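Local coordinates for lipopolysaccharide export system protein LptC (Vibrio cholerae, PDB 6MJP) that probably carries lipopolysaccharide from the inner membrane toward the outer membrane, passing it on to the periplasmic protein LptA, at residues I57-V61 with V85-G89. Residues are numbered along the deposited sequence; the frame is centred on the assembly and turned at random.
Sequences IRNYV and VYREG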
loop_
_atom_site.group_PDB
_atom_site.type_symbol
_atom_site.label_atom_id
_atom_site.label_comp_id
_atom_site.label_asym_id
_atom_site.label_seq_id
_atom_site.Cartn_x
_atom_site.Cartn_y
_atom_site.Cartn_z
ATOM N N ILE C 57 61.741 15.312 -22.548
ATOM C CA ILE C 57 62.050 16.572 -23.215
ATOM C C ILE C 57 61.095 16.744 -24.387
ATOM O O ILE C 57 60.790 15.779 -25.100
ATOM C CB ILE C 57 63.523 16.603 -23.677
ATOM C CG1 ILE C 57 64.464 16.270 -22.512
ATOM C CG2 ILE C 57 63.884 17.958 -24.277
ATOM C CD1 ILE C 57 64.378 17.234 -21.351
ATOM N N ARG C 58 60.611 17.968 -24.584
ATOM C CA ARG C 58 59.714 18.262 -25.697
ATOM C C ARG C 58 60.343 17.898 -27.043
ATOM O O ARG C 58 61.261 18.580 -27.503
ATOM C CB ARG C 58 59.324 19.746 -25.661
ATOM C CG ARG C 58 58.350 20.167 -26.753
ATOM C CD ARG C 58 57.769 21.554 -26.498
ATOM N NE ARG C 58 58.785 22.602 -26.505
ATOM C CZ ARG C 58 58.523 23.905 -26.451
ATOM N NH1 ARG C 58 59.516 24.781 -26.463
ATOM N NH2 ARG C 58 57.271 24.333 -26.389
ATOM N N ASN C 59 59.858 16.829 -27.685
ATOM C CA ASN C 59 60.411 16.393 -28.966
ATOM C C ASN C 59 59.918 17.271 -30.121
ATOM O O ASN C 59 60.720 17.810 -30.890
ATOM C CB ASN C 59 60.065 14.912 -29.206
ATOM C CG ASN C 59 60.809 14.300 -30.403
ATOM O OD1 ASN C 59 61.919 14.706 -30.751
ATOM N ND2 ASN C 59 60.192 13.299 -31.023
ATOM N N TYR C 60 58.604 17.432 -30.258
ATOM C CA TYR C 60 58.042 18.197 -31.367
ATOM C C TYR C 60 56.637 18.649 -30.989
ATOM O O TYR C 60 56.088 18.244 -29.962
ATOM C CB TYR C 60 58.024 17.380 -32.672
ATOM C CG TYR C 60 57.146 16.153 -32.601
ATOM C CD1 TYR C 60 55.782 16.230 -32.862
ATOM C CD2 TYR C 60 57.674 14.919 -32.254
ATOM C CE1 TYR C 60 54.968 15.114 -32.777
ATOM C CE2 TYR C 60 56.870 13.793 -32.175
ATOM C CZ TYR C 60 55.517 13.900 -32.447
ATOM O OH TYR C 60 54.699 12.798 -32.364
ATOM N N VAL C 61 56.061 19.492 -31.844
ATOM C CA VAL C 61 54.715 20.027 -31.663
ATOM C C VAL C 61 54.022 20.015 -33.016
ATOM O O VAL C 61 54.601 20.453 -34.015
ATOM C CB VAL C 61 54.731 21.456 -31.078
ATOM C CG1 VAL C 61 53.322 22.043 -31.035
ATOM C CG2 VAL C 61 55.369 21.472 -29.690
ATOM N N VAL C 85 59.824 21.392 -34.982
ATOM C CA VAL C 85 60.863 20.509 -34.461
ATOM C C VAL C 85 61.718 21.293 -33.479
ATOM O O VAL C 85 62.008 22.475 -33.692
ATOM C CB VAL C 85 61.714 19.913 -35.597
ATOM C CG1 VAL C 85 62.691 18.891 -35.043
ATOM C CG2 VAL C 85 60.817 19.261 -36.627
ATOM N N TYR C 86 62.108 20.648 -32.386
ATOM C CA TYR C 86 62.852 21.306 -31.323
ATOM C C TYR C 86 64.144 20.557 -31.048
ATOM O O TYR C 86 64.133 19.334 -30.869
ATOM C CB TYR C 86 62.032 21.392 -30.038
ATOM C CG TYR C 86 60.883 22.370 -30.090
ATOM C CD1 TYR C 86 59.662 21.999 -30.632
ATOM C CD2 TYR C 86 61.010 23.657 -29.578
ATOM C CE1 TYR C 86 58.599 22.880 -30.676
ATOM C CE2 TYR C 86 59.950 24.549 -29.617
ATOM C CZ TYR C 86 58.744 24.154 -30.169
ATOM O OH TYR C 86 57.675 25.023 -30.220
ATOM N N ARG C 87 65.247 21.296 -31.005
ATOM C CA ARG C 87 66.532 20.761 -30.573
ATOM C C ARG C 87 66.610 20.916 -29.058
ATOM O O ARG C 87 66.667 22.039 -28.545
ATOM C CB ARG C 87 67.680 21.489 -31.271
ATOM N N GLU C 88 66.588 19.791 -28.344
ATOM C CA GLU C 88 66.576 19.759 -26.879
ATOM C C GLU C 88 65.363 20.473 -26.281
ATOM O O GLU C 88 65.390 20.865 -25.111
ATOM C CB GLU C 88 67.866 20.342 -26.292
ATOM C CG GLU C 88 69.108 19.519 -26.576
ATOM C CD GLU C 88 70.339 20.077 -25.895
ATOM O OE1 GLU C 88 70.232 21.138 -25.243
ATOM O OE2 GLU C 88 71.413 19.452 -26.008
ATOM N N GLY C 89 64.295 20.659 -27.063
ATOM C CA GLY C 89 63.064 21.244 -26.570
ATOM C C GLY C 89 63.054 22.753 -26.422
ATOM O O GLY C 89 61.979 23.361 -26.505
#
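Arg58 lies flat against the ring of Tyr86 where two neighbouring antiparallel strands, 58-64 and 82-87, meet near the edge of the periplasmic β-jellyroll of LptC. Arg58 CB lies against Gly89 CA. CG is anti to the backbone N (chi1 -178°), and a bend at chi3 (63°) then swings the guanidinium over the tyrosine. NE sits above the centre of the ring. Arg58 CZ stands 4.0 Å from the centroid of the Tyr86 ring, a cation-pi stack, and NH2 reaches toward the hydroxyl end. The guanidinium edge is spent on the turn after strand 82-87: Arg58 NH1 donates to Gly89 O at 2.8 Å, nearly straight at 162°, and Arg58 NE to the same oxygen, longer and more bent, at 3.3 Å, which fixes the group's rotation. Beyond the stack, Arg58 packs on Ile50 and on Asp213 of the LptG chain. On its other side strand 58-64 bulges: Asn59 and Tyr60 together lie opposite Ser51 of strand 47-52, a classic beta bulge. Between the strands, Tyr86 N makes a weak hydrogen bond to Asn59 O (3.5 Å). Val61 meets the Tyr86 ring obliquely, Val61 CG2 3.7 Å from Tyr86 CE1. At the turn, Ile57 CG2 rests 3.4 Å from Glu88 O.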